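Local coordinates for protein probable transcriptional regulator (Rhodococcus jostii, PDB 3HIM) that probably binds DNA as a TetR-family transcriptional regulator, using an N-terminal helix-turn-helix to read control regions of genes, at the interface of chains A and B. Sequence-based numbering; all coordinates share one arbitrary frame. Chains: chain A/B, Probable transcriptional regulator.

Contact 1: the interface of chains A and B. Residues chain A 160-161, 163-164, 167-168, 198; chain B 168, 175, 181, 187, 190-191, 194.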
loop_
_atom_site.group_PDB
_atom_site.type_symbol
_atom_site.label_atom_id
_atom_site.label_comp_id
_atom_site.label_asym_id
_atom_site.label_seq_id
_atom_site.Cartn_x
_atom_site.Cartn_y
_atom_site.Cartn_z
ATOM N N ALA A 160 -16.985 -0.749 -1.889
ATOM C CA ALA A 160 -15.856 -0.318 -2.695
ATOM C C ALA A 160 -15.267 1.000 -2.170
ATOM O O ALA A 160 -14.033 1.153 -2.096
ATOM C CB ALA A 160 -16.255 -0.186 -4.140
ATOM N N ALA A 161 -16.153 1.944 -1.830
ATOM C CA ALA A 161 -15.750 3.242 -1.274
ATOM C C ALA A 161 -15.056 3.108 0.090
ATOM O O ALA A 161 -14.030 3.752 0.309
ATOM C CB ALA A 161 -16.945 4.200 -1.167
ATOM N N LEU A 163 -13.542 0.419 1.282
ATOM C CA LEU A 163 -12.266 -0.189 0.948
ATOM C C LEU A 163 -11.257 0.863 0.471
ATOM O O LEU A 163 -10.126 0.928 0.966
ATOM C CB LEU A 163 -12.444 -1.260 -0.125
ATOM C CG LEU A 163 -11.130 -1.577 -0.858
ATOM C CD1 LEU A 163 -10.142 -2.360 0.057
ATOM C CD2 LEU A 163 -11.408 -2.338 -2.119
ATOM N N ALA A 164 -11.650 1.676 -0.502
ATOM C CA ALA A 164 -10.738 2.697 -1.005
ATOM C C ALA A 164 -10.323 3.673 0.105
ATOM O O ALA A 164 -9.162 4.019 0.217
ATOM C CB ALA A 164 -11.337 3.426 -2.180
ATOM N N SER A 167 -7.833 1.860 2.321
ATOM C CA SER A 167 -6.593 1.611 1.625
ATOM C C SER A 167 -5.754 2.897 1.500
ATOM O O SER A 167 -4.522 2.873 1.657
ATOM C CB SER A 167 -6.902 0.993 0.257
ATOM O OG SER A 167 -5.811 1.091 -0.618
ATOM N N LEU A 168 -6.419 4.015 1.228
ATOM C CA LEU A 168 -5.742 5.304 1.188
ATOM C C LEU A 168 -5.045 5.630 2.501
ATOM O O LEU A 168 -3.902 6.072 2.509
ATOM C CB LEU A 168 -6.720 6.427 0.833
ATOM C CG LEU A 168 -7.012 6.559 -0.658
ATOM C CD1 LEU A 168 -8.144 7.564 -0.900
ATOM C CD2 LEU A 168 -5.735 6.981 -1.395
ATOM N N MET A 198 -16.020 10.836 -3.391
ATOM C CA MET A 198 -16.140 9.425 -3.707
ATOM C C MET A 198 -17.573 8.951 -3.513
ATOM O O MET A 198 -18.115 8.260 -4.368
ATOM C CB MET A 198 -15.194 8.590 -2.838
ATOM C CG MET A 198 -13.797 8.407 -3.408
ATOM S SD MET A 198 -12.911 7.201 -2.387
ATOM C CE MET A 198 -11.739 8.307 -1.626
ATOM N N LEU B 168 -3.917 4.172 -4.479
ATOM C CA LEU B 168 -4.867 3.033 -4.561
ATOM C C LEU B 168 -4.352 1.855 -5.381
ATOM O O LEU B 168 -4.473 0.704 -4.952
ATOM C CB LEU B 168 -6.236 3.464 -5.117
ATOM C CG LEU B 168 -7.066 4.321 -4.161
ATOM C CD1 LEU B 168 -8.249 4.913 -4.900
ATOM C CD2 LEU B 168 -7.516 3.480 -2.991
ATOM N N TRP B 175 -2.897 -5.929 -0.707
ATOM C CA TRP B 175 -4.055 -6.674 -0.160
ATOM C C TRP B 175 -4.670 -7.683 -1.107
ATOM O O TRP B 175 -5.411 -8.557 -0.673
ATOM C CB TRP B 175 -5.165 -5.736 0.365
ATOM C CG TRP B 175 -5.771 -4.826 -0.695
ATOM C CD1 TRP B 175 -5.447 -3.510 -0.935
ATOM C CD2 TRP B 175 -6.798 -5.157 -1.640
ATOM N NE1 TRP B 175 -6.194 -3.010 -1.982
ATOM C CE2 TRP B 175 -7.040 -3.993 -2.424
ATOM C CE3 TRP B 175 -7.535 -6.315 -1.907
ATOM C CZ2 TRP B 175 -7.986 -3.964 -3.450
ATOM C CZ3 TRP B 175 -8.471 -6.287 -2.942
ATOM C CH2 TRP B 175 -8.694 -5.114 -3.694
ATOM N N TYR B 181 -12.559 -9.212 -3.668
ATOM C CA TYR B 181 -11.930 -8.893 -4.917
ATOM C C TYR B 181 -10.786 -9.826 -5.226
ATOM O O TYR B 181 -9.675 -9.685 -4.692
ATOM C CB TYR B 181 -11.488 -7.431 -4.936
ATOM C CG TYR B 181 -12.608 -6.466 -4.652
ATOM C CD1 TYR B 181 -13.610 -6.221 -5.604
ATOM C CD2 TYR B 181 -12.666 -5.784 -3.430
ATOM C CE1 TYR B 181 -14.643 -5.316 -5.349
ATOM C CE2 TYR B 181 -13.685 -4.874 -3.164
ATOM C CZ TYR B 181 -14.663 -4.640 -4.119
ATOM O OH TYR B 181 -15.666 -3.752 -3.829
ATOM N N ILE B 187 -12.156 -5.160 -9.402
ATOM C CA ILE B 187 -11.576 -4.086 -8.616
ATOM C C ILE B 187 -11.278 -2.844 -9.476
ATOM O O ILE B 187 -11.577 -1.717 -9.070
ATOM C CB ILE B 187 -10.369 -4.539 -7.729
ATOM C CG1 ILE B 187 -9.898 -3.380 -6.832
ATOM C CG2 ILE B 187 -9.221 -5.064 -8.583
ATOM C CD1 ILE B 187 -10.970 -2.800 -5.916
ATOM N N ARG B 190 -14.510 -0.895 -10.063
ATOM C CA ARG B 190 -14.853 -0.146 -8.849
ATOM C C ARG B 190 -13.997 1.109 -8.657
ATOM O O ARG B 190 -14.508 2.182 -8.287
ATOM C CB ARG B 190 -14.731 -1.051 -7.633
ATOM C CG ARG B 190 -16.038 -1.400 -6.992
ATOM C CD ARG B 190 -16.883 -2.336 -7.795
ATOM N NE ARG B 190 -17.582 -1.687 -8.915
ATOM C CZ ARG B 190 -18.046 -2.375 -9.950
ATOM N NH1 ARG B 190 -17.897 -3.695 -9.957
ATOM N NH2 ARG B 190 -18.644 -1.771 -10.963
ATOM N N TYR B 191 -12.706 0.981 -8.942
ATOM C CA TYR B 191 -11.770 2.070 -8.726
ATOM C C TYR B 191 -11.903 3.100 -9.819
ATOM O O TYR B 191 -11.689 4.290 -9.584
ATOM C CB TYR B 191 -10.344 1.544 -8.629
ATOM C CG TYR B 191 -9.966 1.097 -7.239
ATOM C CD1 TYR B 191 -10.929 0.942 -6.227
ATOM C CD2 TYR B 191 -8.642 0.806 -6.933
ATOM C CE1 TYR B 191 -10.555 0.537 -4.940
ATOM C CE2 TYR B 191 -8.264 0.393 -5.675
ATOM C CZ TYR B 191 -9.203 0.256 -4.677
ATOM O OH TYR B 191 -8.760 -0.154 -3.420
ATOM N N LEU B 194 -14.709 5.367 -8.715
ATOM C CA LEU B 194 -14.272 6.238 -7.618
ATOM C C LEU B 194 -13.340 7.357 -8.094
ATOM O O LEU B 194 -13.466 8.489 -7.636
ATOM C CB LEU B 194 -13.651 5.419 -6.485
ATOM C CG LEU B 194 -14.634 4.494 -5.756
ATOM C CD1 LEU B 194 -13.875 3.344 -5.052
ATOM C CD2 LEU B 194 -15.511 5.263 -4.758
HETATM O O HOH W 1 -6.171 -0.115 -3.060
#
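Helices 158-175 and 184-198 of each subunit meet those of the other in the interface by which TetR-type regulators generally dimerise, and this largely apolar patch, where leucines lie against alanines and aromatic rings, illustrates how a water can carry the polar contact. A:Leu163 hides more surface against the partner than any other residue here. Its CB leads to a CG set anti to the backbone N (chi1 160°), and CG rests against the phenol oxygen OH of B:Tyr191 at 3.8 Å, the two side chains crossing almost perpendicularly. Beyond it the branches part: CD1 stands over one face of the B:Trp175 indole, toward the rim, whereas CD2 runs tip to tip with B:Tyr181, 3.6 Å from its ring carbon CE2, and also touches CD1 of B:Ile187. That B:Ile187 methyl, over the centre of the B:Tyr181 ring and off-centre over B:Tyr191, is likely to limit the movement of both.

A:Ala164 leaves room for two leucines: CD1 of B:Leu194 approaches its CB to 3.8 Å, and CD2 of B:Leu168 lies 3.6 Å from its backbone O. An alanine in place of B:Leu168 would probably loosen this packing, since the branch touching A:Ala164, A:Ser167 and A:Leu168 would be lost. Polar groups meet through water 1, which joins A:Ser167 OG, B:Leu168 O and B:Tyr191 OH; B:Trp175 NE1 points to it in the indole plane at 3.1 Å, nearly straight (175° at H).

Contact 2: the interface of chains A and B. Residues chain A 32-33, 35-36; chain B 32-33, 35-36, 119.
Main chain and alanine methyls make most of the contact where the loop after helix 16-32 of one subunit faces its counterpart, close to the predicted helix-turn-helix, an example of glycine permitting close main-chain approach. The compact part is built from A:Gly35, A:Ala36, B:Gly35 and B:Ala36. The methyl CB of A:Ala36 sits 3.7 Å from CA of B:Gly35, which has no side chain to hold it off, and it also reaches the backbone N of B:Ala36. In return, CB of B:Ala36 lies 3.7 Å from CA of A:Ala36 and close to the carbonyl O of A:Gly35. Each methyl thus rests on the other chain's main chain, so the fit is likely to depend on the backbone path of the two loops.

The looser part carries the polar groups without direct bonds between the chains. B:Arg119, from the 3-10 helix 118-120, starts with CG tucked between the backbone N and the carbonyl carbon (chi1 66°), then runs extended to NE. This brings the guanidinium nitrogen NH2 to 3.5 Å from CA of A:Gly33, a packing contact with the glycine backbone. The guanidinium charge may add a weak, longer-range attraction toward the carbonyl at the end of helix 16-32. Solvent bridges the subunits here: water 2 lies 2.7 Å from the carbonyl O of A:Lys32, and the backbone N-H of B:Gly35 is directed at it from 2.8 Å (151° at H).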
loop_
_atom_site.group_PDB
_atom_site.type_symbol
_atom_site.label_atom_id
_atom_site.label_comp_id
_atom_site.label_asym_id
_atom_site.label_seq_id
_atom_site.Cartn_x
_atom_site.Cartn_y
_atom_site.Cartn_z
ATOM N N LYS A 32 14.859 -3.232 8.802
ATOM C CA LYS A 32 15.497 -4.351 8.086
ATOM C C LYS A 32 14.503 -5.216 7.283
ATOM O O LYS A 32 14.905 -6.039 6.449
ATOM C CB LYS A 32 16.296 -5.233 9.057
ATOM N N GLY A 33 13.209 -5.025 7.525
ATOM C CA GLY A 33 12.205 -5.913 6.968
ATOM C C GLY A 33 12.020 -7.057 7.936
ATOM O O GLY A 33 12.976 -7.486 8.595
ATOM N N GLY A 35 11.218 -10.394 7.508
ATOM C CA GLY A 35 11.859 -11.680 7.186
ATOM C C GLY A 35 13.346 -11.691 7.498
ATOM O O GLY A 35 13.911 -12.716 7.908
ATOM N N ALA A 36 13.956 -10.521 7.325
ATOM C CA ALA A 36 15.387 -10.288 7.510
ATOM C C ALA A 36 15.855 -10.138 8.971
ATOM O O ALA A 36 17.056 -10.029 9.230
ATOM C CB ALA A 36 15.807 -9.057 6.698
ATOM N N LYS B 32 11.712 -15.290 2.097
ATOM C CA LYS B 32 12.713 -15.233 3.170
ATOM C C LYS B 32 13.038 -13.808 3.626
ATOM O O LYS B 32 13.778 -13.614 4.601
ATOM C CB LYS B 32 14.000 -15.941 2.729
ATOM N N GLY B 33 12.493 -12.819 2.917
ATOM C CA GLY B 33 12.863 -11.415 3.114
ATOM C C GLY B 33 14.137 -11.094 2.356
ATOM O O GLY B 33 15.084 -11.888 2.360
ATOM N N GLY B 35 16.668 -8.965 2.896
ATOM C CA GLY B 35 17.883 -8.853 3.699
ATOM C C GLY B 35 18.437 -10.189 4.154
ATOM O O GLY B 35 19.636 -10.312 4.393
ATOM N N ALA B 36 17.567 -11.192 4.263
ATOM C CA ALA B 36 17.977 -12.513 4.757
ATOM C C ALA B 36 18.369 -13.472 3.642
ATOM O O ALA B 36 19.161 -14.390 3.875
ATOM C CB ALA B 36 16.897 -13.133 5.638
ATOM N N ARG B 119 14.726 1.161 -0.033
ATOM C CA ARG B 119 15.747 1.541 0.937
ATOM C C ARG B 119 17.054 0.796 0.690
ATOM O O ARG B 119 18.109 1.231 1.160
ATOM C CB ARG B 119 15.266 1.234 2.365
ATOM C CG ARG B 119 15.102 -0.265 2.624
ATOM C CD ARG B 119 14.613 -0.613 4.018
ATOM N NE ARG B 119 14.151 -1.998 4.024
ATOM C CZ ARG B 119 12.954 -2.399 4.425
ATOM N NH1 ARG B 119 12.076 -1.536 4.911
ATOM N NH2 ARG B 119 12.641 -3.681 4.364
HETATM O O HOH W 2 14.771 -7.219 4.045
#

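Contacts 1 and 2 have no residues in common, and the centres of their C-alpha atoms lie about 29 Å apart, yet both join the same two chains and belong to one two-fold symmetric interface. Contact 1 uses the C-terminal helices 158-175 and 184-198 and is the more extensive patch, hiding 407 Å² against 174 Å² in contact 2. The latter lies beside the predicted helix-turn-helix. Such a division suggests that the helical core holds the dimer together, while the smaller loop contact may influence the relative placement of the two DNA-reading heads.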